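Local structure of aspartate aminotransferase (Thermotoga maritima, 1O4S) at residues Ile44-Gly49 and Glu373-Ala378; Gly70-Thr75 and Ile279-Gln284; Gln103-Asn108 and Ala267-Gln272; Asn307-Arg312 and Glu377-Ile382. The protein catalyses the reversible transfer of an amino group from L-aspartate to 2-oxoglutarate, giving oxaloacetate and L-glutamate, with pyridoxal 5'-phosphate as cofactor. All coordinates share one frame; numbering follows the deposited sequence.

Contact 1: residues Ile44-Gly49 and Glu373-Ala378; sequences INLTAG and ERLTEA
Ile44, at the start of the short edge strand 44-45, makes the largest single contribution to the contact with helix 372-386. Its CG1 lies anti to the carbonyl carbon (chi1 -53°), which sends the longer branch against the helix, while CG2 lies 3.9 Å from Ala378 CB. CG1 rests over one face of the Arg374 guanidinium, offset toward the rim, with Ile44 CG1 to Arg374 CZ at 3.6 Å. The Arg374 chain, bent at chi2 and chi3, brings the guanidinium there, and its NH1 forms a salt bridge with Asp42 OD1. Farther out, Ile44 CD1 comes within 3.3 Å of Glu377 OE1, an oxygen engaged by Arg381. Asn45 turns away from the helix and builds an Asx turn: its OD1 accepts from Thr47 N and, at a very short 2.5 Å, from Thr47 OG1. Leu46 returns to the interface, its CD1 3.6 Å from Ala378 CB and its CD2 looser against Leu375 CD2. The segment runs to Gly49, which probably helps bind L-aspartate, as in related enzymes. Strand 44-45 pairs in parallel with strand 350-354 at one margin of the four-stranded sheet; helix 372-386 packs on Ile44 and Leu46, and Leu375 also reaches Arg305 of helix 296-315.

Contact 2: residues Gly70-Thr75 and Ile279-Gln284; sequences GEVKYT and INTVAQ. With PLP (pyridoxal-5'-phosphate), chain J.
The loop after helix 57-68 passes the first turn of helix 281-290 with Val72 and Thr281 closest, their CA atoms 6.1 Å apart. That turn opens with an N-cap: Asn280 OD1 accepts from Ala283 N on a lone pair in the carbonyl plane. Thr281, with OG1 anti to its carbonyl carbon (chi1 -47°), donates to Lys73 O at 2.7 Å, from above the carbonyl plane, so a side chain of the helix holds the loop backbone. Its CG2 meets Thr75 CG2, and Val72 CG1 lies 4.1 Å from Val282 CG2. Thr75 and Gln284 meet tip to tip: the extended Gln284 chain brings NE2 2.9 Å from Thr75 OG1, close to the amide plane. NE2 also donates to Ile279 O and OE1 accepts from Ile80 N, fixing the amide's rotation. An alanine at Gln284 would probably loosen the loop, since it removes the bonds to Thr75, Ile279 and Ile80. At the dimer interface Asn280 ND2 bonds Trp253 O of the second subunit. Tyr74 CB is directed away from the helix, and the ring edge meets a PLP also hydrogen-bonded to Arg254 of that subunit: Tyr74 OH donates to PLP O1P over a very short 2.4 Å.

Contact 3: residues Gln103-Asn108 and Ala267-Gln272; sequences QVVVTN and AVSKIQ
Strand 104-107, at one margin of the seven-stranded mixed sheet of the PLP-binding domain, is covered by helix 262-275, whose short segment runs nearly along it at 23° with the axes 8.7 Å apart. Packing is tightest around Val105. Its CG2, anti to the carbonyl carbon, comes within 2.9 Å of Ser269 OG in one of the two modelled Ser269 conformers, a crowded approach between a methyl and a hydroxyl that itself bonds Ala265 O. Val105 CG2 also meets Val268 CG1 at 3.8 Å, the two side chains crossing obliquely. The other end is looser and polar. Gln272, with CG anti to its backbone N (chi1 -176°) and the chain bent at chi2, sets its amide beside the strand: the Gln272 and Thr107 side chains cross at about a right angle, with Gln272 OE1 3.5 Å from Thr107 CG2, and NE2 stays 3.9 Å from Asn108 ND2, with the amide planes 39° apart. No hydrogen bond joins the segments. The buried amide is instead satisfied by Asn116 at OE1 and by Gln112 and Ser277 at NE2. A leucine at Gln272 would probably disturb this corner, because it removes the bonds to Asn116, Gln112 and Ser277. Gln112 OE1 accepts from both Gln272 NE2 and Asn108 ND2, so the polar end of the contact is linked through a shared acceptor rather than directly.

Contact 4: residues Asn307-Arg312 and Glu377-Ile382; sequences NFVVER and EALDRI
Arg312 starts with CG anti to its backbone N (chi1 -164°) and then bends at chi2 and chi3, which folds the guanidinium toward helix 372-386. Leu379 answers with CG anti to its carbonyl carbon (chi1 -76°), bringing CD1 against side chains of helix 296-315. The two form a near-parallel helix pair: the short segments run in the same direction at 17°, with axes 11.2 Å apart. That separation is wide, and side chains rather than backbones bridge it; even the nearest CA atoms, those of Arg312 and Leu379, are 7.4 Å apart.

Leu379 has the largest area buried by the other segment. Its CD1 meets Phe308 CE2 at 3.8 Å, the side chains sliding past each other in opposite directions, and Val309 CG2 at 4.0 Å, crossing at about a right angle. Phe308 reaches this point because its CG is anti to the backbone N. Leu379 CB lies over the centre of one face of the Arg312 guanidinium, so the flat cation is backed by aliphatic carbon while Asp380 meets its edge. Glu383, one turn farther along the second helix, forms a salt bridge with NH1, and two carboxylates would probably help keep the buried arginine charged. Val309 also packs on Leu329 of strand 328-332, tying helix 296-315 to the four-stranded sheet. The other acid is Asp380: Arg312 NH2 donates to Asp380 OD2 at 2.7 Å, close to the guanidinium plane but meeting the oxygen from above the carboxylate plane.

In the fold
Contacts 1 and 4 share Glu377 and Ala378 of helix 372-386, their centres 9 Å apart; Thr376 OG1 approaches Phe308 CZ to 3.1 Å between them. Contacts 2 and 3 form a second group, centres 16 Å apart, joined where Ile279 packs on Val106 and Thr107. Between the groups the closest pair is contacts 1 and 3, about 13 Å apart at their nearest atoms. They lie differently with respect to the active sites. Contact 2 reaches the PLP held mainly by the second subunit, whereas Asn108 of contact 3 has its side chain about 7 Å from a bound PLP, and the side chain of Leu46 in contact 1 is about 8 Å from that of Arg365, which probably binds the substrate.

Contact 1: residues Ile44-Gly49 and Glu373-Ala378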
loop_
_atom_site.group_PDB
_atom_site.type_symbol
_atom_site.label_atom_id
_atom_site.label_comp_id
_atom_site.label_asym_id
_atom_site.label_seq_id
_atom_site.Cartn_x
_atom_site.Cartn_y
_atom_site.Cartn_z
ATOM N N ILE B 44 0.651 19.316 25.907
ATOM C CA ILE B 44 1.134 17.969 26.136
ATOM C C ILE B 44 0.171 17.026 25.408
ATOM O O ILE B 44 -1.000 16.922 25.745
ATOM C CB ILE B 44 1.257 17.641 27.647
ATOM C CG1 ILE B 44 2.096 18.707 28.376
ATOM C CG2 ILE B 44 1.890 16.263 27.841
ATOM C CD1 ILE B 44 1.863 18.742 29.876
ATOM N N ASN B 45 0.688 16.345 24.401
ATOM C CA ASN B 45 -0.124 15.571 23.483
ATOM C C ASN B 45 0.024 14.111 23.822
ATOM O O ASN B 45 1.024 13.501 23.499
ATOM C CB ASN B 45 0.302 15.817 22.020
ATOM C CG ASN B 45 -0.730 15.272 21.005
ATOM O OD1 ASN B 45 -1.197 14.142 21.134
ATOM N ND2 ASN B 45 -1.112 16.105 20.025
ATOM N N LEU B 46 -0.998 13.565 24.455
ATOM C CA LEU B 46 -1.030 12.174 24.849
ATOM C C LEU B 46 -1.955 11.331 23.971
ATOM O O LEU B 46 -2.612 10.402 24.462
ATOM C CB LEU B 46 -1.472 12.105 26.302
ATOM C CG LEU B 46 -0.597 12.997 27.169
ATOM C CD1 LEU B 46 -1.074 12.915 28.592
ATOM C CD2 LEU B 46 0.893 12.623 27.022
ATOM N N THR B 47 -1.980 11.634 22.677
ATOM C CA THR B 47 -2.790 10.872 21.714
ATOM C C THR B 47 -2.000 9.928 20.822
ATOM O O THR B 47 -2.606 9.200 20.047
ATOM C CB THR B 47 -3.590 11.809 20.774
ATOM O OG1 THR B 47 -2.706 12.599 19.957
ATOM C CG2 THR B 47 -4.450 12.812 21.572
ATOM N N ALA B 48 -0.666 9.936 20.910
ATOM C CA ALA B 48 0.150 9.207 19.948
ATOM C C ALA B 48 -0.184 7.728 19.869
ATOM O O ALA B 48 -0.427 7.077 20.882
ATOM C CB ALA B 48 1.656 9.409 20.220
ATOM N N GLY B 49 -0.213 7.226 18.640
ATOM C CA GLY B 49 -0.239 5.807 18.370
ATOM C C GLY B 49 1.104 5.198 18.002
ATOM O O GLY B 49 1.129 4.110 17.396
ATOM N N GLU B 373 8.380 12.912 32.944
ATOM C CA GLU B 373 8.337 14.344 33.235
ATOM C C GLU B 373 7.067 15.001 32.676
ATOM O O GLU B 373 6.362 15.728 33.367
ATOM C CB GLU B 373 9.575 15.049 32.655
ATOM C CG GLU B 373 9.632 16.543 33.000
ATOM C CD GLU B 373 10.776 17.304 32.322
ATOM O OE1 GLU B 373 11.391 16.748 31.396
ATOM O OE2 GLU B 373 11.056 18.471 32.723
ATOM N N ARG B 374 6.814 14.748 31.410
ATOM C CA ARG B 374 5.670 15.326 30.724
ATOM C C ARG B 374 4.368 14.695 31.195
ATOM O O ARG B 374 3.370 15.388 31.325
ATOM C CB ARG B 374 5.813 15.157 29.212
ATOM C CG ARG B 374 6.957 15.940 28.629
ATOM C CD ARG B 374 6.707 17.428 28.569
ATOM N NE ARG B 374 6.035 17.813 27.319
ATOM C CZ ARG B 374 5.461 19.004 27.099
ATOM N NH1 ARG B 374 5.445 19.933 28.054
ATOM N NH2 ARG B 374 4.880 19.245 25.920
ATOM N N LEU B 375 4.398 13.379 31.421
ATOM C CA LEU B 375 3.274 12.662 31.996
ATOM C C LEU B 375 2.897 13.228 33.365
ATOM O O LEU B 375 1.725 13.315 33.696
ATOM C CB LEU B 375 3.583 11.175 32.118
ATOM C CG LEU B 375 3.599 10.353 30.823
ATOM C CD1 LEU B 375 4.147 8.992 31.140
ATOM C CD2 LEU B 375 2.216 10.233 30.245
ATOM N N THR B 376 3.902 13.602 34.152
ATOM C CA THR B 376 3.676 14.133 35.479
ATOM C C THR B 376 2.954 15.453 35.391
ATOM O O THR B 376 2.029 15.704 36.163
ATOM C CB THR B 376 4.998 14.344 36.237
ATOM O OG1 THR B 376 5.643 13.089 36.448
ATOM C CG2 THR B 376 4.720 14.838 37.660
ATOM N N GLU B 377 3.409 16.309 34.489
ATOM C CA GLU B 377 2.788 17.606 34.297
ATOM C C GLU B 377 1.370 17.425 33.756
ATOM O O GLU B 377 0.477 18.124 34.194
ATOM C CB GLU B 377 3.592 18.488 33.327
ATOM C CG GLU B 377 3.768 19.924 33.811
ATOM C CD GLU B 377 2.777 20.923 33.247
ATOM O OE1 GLU B 377 2.844 21.086 32.004
ATOM O OE2 GLU B 377 1.991 21.568 34.036
ATOM N N ALA B 378 1.170 16.498 32.815
ATOM C CA ALA B 378 -0.161 16.290 32.236
ATOM C C ALA B 378 -1.116 15.766 33.291
ATOM O O ALA B 378 -2.241 16.234 33.379
ATOM C CB ALA B 378 -0.121 15.339 31.041
#

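Contact 2: residues Gly70-Thr75 and Ile279-Gln284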
loop_
_atom_site.group_PDB
_atom_site.type_symbol
_atom_site.label_atom_id
_atom_site.label_comp_id
_atom_site.label_asym_id
_atom_site.label_seq_id
_atom_site.Cartn_x
_atom_site.Cartn_y
_atom_site.Cartn_z
ATOM N N GLY B 70 23.150 2.347 -3.842
ATOM C CA GLY B 70 22.323 3.041 -4.816
ATOM C C GLY B 70 21.309 2.207 -5.592
ATOM O O GLY B 70 20.667 2.732 -6.475
ATOM N N GLU B 71 21.193 0.913 -5.313
ATOM C CA GLU B 71 20.296 0.026 -6.012
ATOM C C GLU B 71 19.061 -0.233 -5.190
ATOM O O GLU B 71 19.096 -1.009 -4.262
ATOM C CB GLU B 71 20.965 -1.307 -6.323
ATOM C CG GLU B 71 21.945 -1.245 -7.465
ATOM C CD GLU B 71 21.304 -0.805 -8.789
ATOM O OE1 GLU B 71 20.241 -1.364 -9.180
ATOM O OE2 GLU B 71 21.873 0.098 -9.417
ATOM N N VAL B 72 17.958 0.409 -5.574
ATOM C CA VAL B 72 16.705 0.328 -4.852
ATOM C C VAL B 72 15.656 -0.048 -5.898
ATOM O O VAL B 72 15.070 0.802 -6.595
ATOM C CB VAL B 72 16.391 1.637 -4.070
ATOM C CG1 VAL B 72 15.139 1.447 -3.222
ATOM C CG2 VAL B 72 17.578 2.066 -3.206
ATOM N N LYS B 73 15.448 -1.354 -5.990
ATOM C CA LYS B 73 14.767 -1.957 -7.104
ATOM C C LYS B 73 13.672 -2.863 -6.623
ATOM O O LYS B 73 13.596 -3.189 -5.437
ATOM C CB LYS B 73 15.751 -2.734 -8.005
ATOM C CG LYS B 73 16.827 -1.847 -8.671
ATOM C CD LYS B 73 16.173 -0.849 -9.684
ATOM C CE LYS B 73 17.174 0.090 -10.367
ATOM N NZ LYS B 73 18.220 -0.577 -11.194
ATOM N N TYR B 74 12.820 -3.253 -7.570
ATOM C CA TYR B 74 11.723 -4.126 -7.241
ATOM C C TYR B 74 12.261 -5.433 -6.609
ATOM O O TYR B 74 13.340 -5.902 -6.974
ATOM C CB TYR B 74 10.910 -4.465 -8.492
ATOM C CG TYR B 74 10.030 -3.360 -9.094
ATOM C CD1 TYR B 74 9.150 -2.594 -8.310
ATOM C CD2 TYR B 74 10.019 -3.165 -10.450
ATOM C CE1 TYR B 74 8.339 -1.602 -8.897
ATOM C CE2 TYR B 74 9.212 -2.225 -11.050
ATOM C CZ TYR B 74 8.374 -1.429 -10.275
ATOM O OH TYR B 74 7.593 -0.510 -10.968
ATOM N N THR B 75 11.495 -5.980 -5.677
ATOM C CA THR B 75 11.722 -7.325 -5.126
ATOM C C THR B 75 10.492 -8.209 -5.371
ATOM O O THR B 75 9.484 -7.758 -5.900
ATOM C CB THR B 75 11.982 -7.283 -3.610
ATOM O OG1 THR B 75 10.819 -6.798 -2.917
ATOM C CG2 THR B 75 13.035 -6.343 -3.275
ATOM N N ILE B 279 7.112 -3.935 -0.936
ATOM C CA ILE B 279 7.349 -2.749 -0.100
ATOM C C ILE B 279 8.747 -2.208 -0.358
ATOM O O ILE B 279 9.616 -2.868 -0.898
ATOM C CB ILE B 279 7.086 -3.008 1.409
ATOM C CG1 ILE B 279 8.237 -3.740 2.106
ATOM C CG2 ILE B 279 5.782 -3.779 1.611
ATOM C CD1 ILE B 279 8.174 -3.711 3.656
ATOM N N ASN B 280 8.932 -0.974 0.057
ATOM C CA ASN B 280 10.185 -0.289 -0.042
ATOM C C ASN B 280 11.379 -1.190 0.302
ATOM O O ASN B 280 11.444 -1.781 1.399
ATOM C CB ASN B 280 10.123 0.921 0.896
ATOM C CG ASN B 280 11.374 1.765 0.850
ATOM O OD1 ASN B 280 12.417 1.395 1.396
ATOM N ND2 ASN B 280 11.254 2.946 0.268
ATOM N N THR B 281 12.331 -1.281 -0.616
ATOM C CA THR B 281 13.439 -2.226 -0.442
ATOM C C THR B 281 14.343 -1.860 0.717
ATOM O O THR B 281 14.844 -2.753 1.418
ATOM C CB THR B 281 14.271 -2.332 -1.728
ATOM O OG1 THR B 281 13.384 -2.491 -2.841
ATOM C CG2 THR B 281 15.168 -3.564 -1.711
ATOM N N VAL B 282 14.605 -0.564 0.886
ATOM C CA VAL B 282 15.376 -0.127 2.044
ATOM C C VAL B 282 14.737 -0.643 3.334
ATOM O O VAL B 282 15.425 -1.182 4.202
ATOM C CB VAL B 282 15.596 1.416 2.098
ATOM C CG1 VAL B 282 16.611 1.762 3.178
ATOM C CG2 VAL B 282 16.058 1.947 0.750
ATOM N N ALA B 283 13.424 -0.455 3.456
ATOM C CA ALA B 283 12.662 -0.906 4.604
ATOM C C ALA B 283 12.832 -2.427 4.838
ATOM O O ALA B 283 12.931 -2.893 5.956
ATOM C CB ALA B 283 11.162 -0.551 4.428
ATOM N N GLN B 284 12.847 -3.196 3.772
ATOM C CA GLN B 284 13.024 -4.631 3.896
ATOM C C GLN B 284 14.346 -4.935 4.526
ATOM O O GLN B 284 14.389 -5.747 5.449
ATOM C CB GLN B 284 12.858 -5.335 2.579
ATOM C CG GLN B 284 11.481 -5.179 2.018
ATOM C CD GLN B 284 11.191 -6.098 0.852
ATOM O OE1 GLN B 284 11.258 -7.299 0.993
ATOM N NE2 GLN B 284 10.819 -5.534 -0.271
HETATM N N1 PLP J . 2.013 1.734 -15.001
HETATM C C2 PLP J . 2.749 0.993 -15.914
HETATM C C2A PLP J . 2.041 0.702 -17.236
HETATM C C3 PLP J . 4.070 0.561 -15.597
HETATM O O3 PLP J . 4.703 -0.110 -16.407
HETATM C C4 PLP J . 4.678 0.913 -14.348
HETATM C C4A PLP J . 6.094 0.497 -13.906
HETATM C C5 PLP J . 3.874 1.655 -13.472
HETATM C C6 PLP J . 2.566 2.078 -13.812
HETATM C C5A PLP J . 4.379 2.138 -12.143
HETATM O O4P PLP J . 4.868 1.263 -11.160
HETATM P P PLP J . 5.280 1.828 -9.737
HETATM O O1P PLP J . 6.587 1.147 -9.618
HETATM O O2P PLP J . 5.217 3.280 -9.743
HETATM O O3P PLP J . 4.210 1.244 -8.891
#

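Contact 3: residues Gln103-Asn108 and Ala267-Gln272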
loop_
_atom_site.group_PDB
_atom_site.type_symbol
_atom_site.label_atom_id
_atom_site.label_comp_id
_atom_site.label_asym_id
_atom_site.label_seq_id
_atom_site.Cartn_x
_atom_site.Cartn_y
_atom_site.Cartn_z
ATOM N N GLN B 103 4.830 -19.107 4.032
ATOM C CA GLN B 103 3.652 -18.783 4.842
ATOM C C GLN B 103 3.574 -17.306 5.236
ATOM O O GLN B 103 2.622 -16.900 5.863
ATOM C CB GLN B 103 3.654 -19.617 6.123
ATOM C CG GLN B 103 3.335 -21.066 5.901
ATOM C CD GLN B 103 3.305 -21.872 7.191
ATOM O OE1 GLN B 103 4.269 -22.555 7.503
ATOM N NE2 GLN B 103 2.211 -21.777 7.946
ATOM N N VAL B 104 4.607 -16.540 4.894
ATOM C CA VAL B 104 4.793 -15.146 5.320
ATOM C C VAL B 104 4.626 -14.216 4.125
ATOM O O VAL B 104 5.133 -14.475 3.044
ATOM C CB VAL B 104 6.215 -14.912 5.904
ATOM C CG1 VAL B 104 6.448 -13.395 6.311
ATOM C CG2 VAL B 104 6.494 -15.870 7.074
ATOM N N VAL B 105 3.919 -13.110 4.322
ATOM C CA VAL B 105 3.886 -12.045 3.337
ATOM C C VAL B 105 4.250 -10.762 4.066
ATOM O O VAL B 105 3.688 -10.446 5.103
ATOM C CB VAL B 105 2.483 -11.864 2.679
ATOM C CG1 VAL B 105 2.564 -10.923 1.534
ATOM C CG2 VAL B 105 1.925 -13.212 2.213
ATOM N N VAL B 106 5.169 -10.027 3.486
ATOM C CA VAL B 106 5.656 -8.784 4.037
ATOM C C VAL B 106 4.822 -7.680 3.390
ATOM O O VAL B 106 4.625 -7.675 2.184
ATOM C CB VAL B 106 7.158 -8.628 3.726
ATOM C CG1 VAL B 106 7.651 -7.216 4.111
ATOM C CG2 VAL B 106 7.946 -9.734 4.445
ATOM N N THR B 107 4.337 -6.763 4.226
ATOM C CA THR B 107 3.373 -5.745 3.874
ATOM C C THR B 107 3.752 -4.377 4.423
ATOM O O THR B 107 4.625 -4.237 5.277
ATOM C CB THR B 107 2.000 -6.139 4.509
ATOM O OG1 THR B 107 2.128 -6.190 5.950
ATOM C CG2 THR B 107 1.524 -7.581 4.094
ATOM N N ASN B 108 3.081 -3.354 3.936
ATOM C CA ASN B 108 3.297 -1.985 4.386
ATOM C C ASN B 108 2.591 -1.759 5.716
ATOM O O ASN B 108 1.439 -1.316 5.768
ATOM C CB ASN B 108 2.759 -0.988 3.344
ATOM C CG ASN B 108 3.616 -0.913 2.099
ATOM O OD1 ASN B 108 4.705 -0.388 2.159
ATOM N ND2 ASN B 108 3.106 -1.397 0.956
ATOM N N ALA B 267 -2.915 -16.246 -1.533
ATOM C CA ALA B 267 -3.970 -15.304 -1.830
ATOM C C ALA B 267 -3.541 -13.887 -1.405
ATOM O O ALA B 267 -3.662 -12.931 -2.172
ATOM C CB ALA B 267 -5.271 -15.725 -1.119
ATOM N N VAL B 268 -3.033 -13.766 -0.188
ATOM C CA VAL B 268 -2.616 -12.477 0.344
ATOM C C VAL B 268 -1.518 -11.864 -0.501
ATOM O O VAL B 268 -1.533 -10.662 -0.753
ATOM C CB VAL B 268 -2.244 -12.590 1.840
ATOM C CG1 VAL B 268 -1.405 -11.415 2.298
ATOM C CG2 VAL B 268 -3.497 -12.751 2.684
ATOM N N SER B 269 -0.640 -12.703 -1.033
ATOM C CA SER B 269 0.475 -12.295 -1.864
ATOM C C SER B 269 0.007 -11.729 -3.221
ATOM O O SER B 269 0.588 -10.792 -3.756
ATOM C CB SER B 269 1.499 -13.464 -1.960
ATOM O OG SER B 269 1.794 -13.724 -0.606
ATOM N N LYS B 270 -1.065 -12.292 -3.757
ATOM C CA LYS B 270 -1.704 -11.769 -4.947
ATOM C C LYS B 270 -2.272 -10.379 -4.697
ATOM O O LYS B 270 -2.036 -9.519 -5.481
ATOM C CB LYS B 270 -2.807 -12.716 -5.430
ATOM C CG LYS B 270 -2.280 -13.998 -6.022
ATOM C CD LYS B 270 -3.441 -14.934 -6.387
ATOM C CE LYS B 270 -2.936 -16.314 -6.807
ATOM N NZ LYS B 270 -3.930 -17.398 -6.507
ATOM N N ILE B 271 -2.972 -10.166 -3.586
ATOM C CA ILE B 271 -3.450 -8.838 -3.226
ATOM C C ILE B 271 -2.265 -7.842 -3.176
ATOM O O ILE B 271 -2.332 -6.765 -3.759
ATOM C CB ILE B 271 -4.199 -8.802 -1.847
ATOM C CG1 ILE B 271 -5.334 -9.842 -1.737
ATOM C CG2 ILE B 271 -4.796 -7.391 -1.609
ATOM C CD1 ILE B 271 -6.384 -9.679 -2.765
ATOM N N GLN B 272 -1.206 -8.222 -2.454
ATOM C CA GLN B 272 -0.039 -7.371 -2.217
ATOM C C GLN B 272 0.549 -6.983 -3.539
ATOM O O GLN B 272 0.838 -5.820 -3.797
ATOM C CB GLN B 272 1.016 -8.107 -1.355
ATOM C CG GLN B 272 2.263 -7.271 -0.962
ATOM C CD GLN B 272 1.975 -6.177 0.033
ATOM O OE1 GLN B 272 1.073 -6.294 0.836
ATOM N NE2 GLN B 272 2.778 -5.136 0.014
#

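Contact 4: residues Asn307-Arg312 and Glu377-Ile382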
loop_
_atom_site.group_PDB
_atom_site.type_symbol
_atom_site.label_atom_id
_atom_site.label_comp_id
_atom_site.label_asym_id
_atom_site.label_seq_id
_atom_site.Cartn_x
_atom_site.Cartn_y
_atom_site.Cartn_z
ATOM N N ASN B 307 3.513 1.902 35.061
ATOM C CA ASN B 307 3.398 1.878 36.527
ATOM C C ASN B 307 3.146 3.256 37.118
ATOM O O ASN B 307 2.383 3.390 38.060
ATOM C CB ASN B 307 4.654 1.308 37.182
ATOM C CG ASN B 307 4.788 -0.175 36.990
ATOM O OD1 ASN B 307 3.799 -0.871 36.754
ATOM N ND2 ASN B 307 6.018 -0.678 37.080
ATOM N N PHE B 308 3.794 4.277 36.569
ATOM C CA PHE B 308 3.653 5.634 37.086
ATOM C C PHE B 308 2.284 6.239 36.817
ATOM O O PHE B 308 1.730 6.931 37.662
ATOM C CB PHE B 308 4.719 6.563 36.486
ATOM C CG PHE B 308 4.495 8.017 36.822
ATOM C CD1 PHE B 308 4.761 8.493 38.105
ATOM C CD2 PHE B 308 3.966 8.893 35.876
ATOM C CE1 PHE B 308 4.519 9.821 38.430
ATOM C CE2 PHE B 308 3.737 10.223 36.192
ATOM C CZ PHE B 308 4.006 10.687 37.471
ATOM N N VAL B 309 1.758 6.025 35.623
ATOM C CA VAL B 309 0.466 6.596 35.269
ATOM C C VAL B 309 -0.653 5.862 36.018
ATOM O O VAL B 309 -1.620 6.478 36.460
ATOM C CB VAL B 309 0.202 6.614 33.727
ATOM C CG1 VAL B 309 0.265 5.206 33.097
ATOM C CG2 VAL B 309 -1.178 7.238 33.422
ATOM N N VAL B 310 -0.487 4.552 36.167
ATOM C CA VAL B 310 -1.442 3.710 36.866
ATOM C C VAL B 310 -1.531 4.182 38.311
ATOM O O VAL B 310 -2.611 4.538 38.762
ATOM C CB VAL B 310 -1.094 2.192 36.738
ATOM C CG1 VAL B 310 -1.814 1.350 37.784
ATOM C CG2 VAL B 310 -1.448 1.696 35.331
ATOM N N GLU B 311 -0.406 4.228 39.018
ATOM C CA GLU B 311 -0.413 4.692 40.412
ATOM C C GLU B 311 -1.064 6.067 40.517
ATOM O O GLU B 311 -1.906 6.300 41.364
ATOM C CB GLU B 311 0.990 4.739 41.038
ATOM C CG GLU B 311 0.972 5.432 42.418
ATOM C CD GLU B 311 2.160 5.120 43.337
ATOM O OE1 GLU B 311 2.118 5.567 44.523
ATOM O OE2 GLU B 311 3.132 4.449 42.885
ATOM N N ARG B 312 -0.669 6.976 39.651
ATOM C CA ARG B 312 -1.148 8.342 39.715
ATOM C C ARG B 312 -2.672 8.461 39.557
ATOM O O ARG B 312 -3.331 9.171 40.328
ATOM C CB ARG B 312 -0.446 9.161 38.648
ATOM C CG ARG B 312 -0.566 10.616 38.836
ATOM C CD ARG B 312 0.139 11.146 40.063
ATOM N NE ARG B 312 0.862 12.326 39.627
ATOM C CZ ARG B 312 0.335 13.535 39.438
ATOM N NH1 ARG B 312 -0.937 13.802 39.719
ATOM N NH2 ARG B 312 1.119 14.502 38.989
ATOM N N GLU B 377 3.409 16.309 34.489
ATOM C CA GLU B 377 2.788 17.606 34.297
ATOM C C GLU B 377 1.370 17.425 33.756
ATOM O O GLU B 377 0.477 18.124 34.194
ATOM C CB GLU B 377 3.592 18.488 33.327
ATOM C CG GLU B 377 3.768 19.924 33.811
ATOM C CD GLU B 377 2.777 20.923 33.247
ATOM O OE1 GLU B 377 2.844 21.086 32.004
ATOM O OE2 GLU B 377 1.991 21.568 34.036
ATOM N N ALA B 378 1.170 16.498 32.815
ATOM C CA ALA B 378 -0.161 16.290 32.236
ATOM C C ALA B 378 -1.116 15.766 33.291
ATOM O O ALA B 378 -2.241 16.234 33.379
ATOM C CB ALA B 378 -0.121 15.339 31.041
ATOM N N LEU B 379 -0.648 14.820 34.104
ATOM C CA LEU B 379 -1.475 14.185 35.130
ATOM C C LEU B 379 -1.839 15.153 36.239
ATOM O O LEU B 379 -2.929 15.032 36.834
ATOM C CB LEU B 379 -0.804 12.941 35.690
ATOM C CG LEU B 379 -0.917 11.771 34.707
ATOM C CD1 LEU B 379 0.125 10.674 34.978
ATOM C CD2 LEU B 379 -2.325 11.199 34.739
ATOM N N ASP B 380 -0.934 16.106 36.483
ATOM C CA ASP B 380 -1.180 17.287 37.320
ATOM C C ASP B 380 -2.349 18.087 36.785
ATOM O O ASP B 380 -3.266 18.435 37.529
ATOM C CB ASP B 380 0.042 18.226 37.306
ATOM C CG ASP B 380 1.036 17.934 38.399
ATOM O OD1 ASP B 380 2.140 18.543 38.388
ATOM O OD2 ASP B 380 0.802 17.141 39.333
ATOM N N ARG B 381 -2.282 18.426 35.496
ATOM C CA ARG B 381 -3.297 19.285 34.873
ATOM C C ARG B 381 -4.639 18.583 34.828
ATOM O O ARG B 381 -5.673 19.199 35.067
ATOM C CB ARG B 381 -2.900 19.661 33.453
ATOM C CG ARG B 381 -1.662 20.527 33.320
ATOM C CD ARG B 381 -1.191 20.526 31.895
ATOM N NE ARG B 381 -0.019 21.358 31.647
ATOM C CZ ARG B 381 0.353 21.770 30.442
ATOM N NH1 ARG B 381 -0.379 21.481 29.366
ATOM N NH2 ARG B 381 1.450 22.498 30.313
ATOM N N ILE B 382 -4.599 17.287 34.523
ATOM C CA ILE B 382 -5.787 16.455 34.511
ATOM C C ILE B 382 -6.445 16.417 35.883
ATOM O O ILE B 382 -7.654 16.453 35.954
ATOM C CB ILE B 382 -5.466 15.034 33.972
ATOM C CG1 ILE B 382 -5.177 15.101 32.467
ATOM C CG2 ILE B 382 -6.642 14.043 34.231
ATOM C CD1 ILE B 382 -4.709 13.803 31.880
#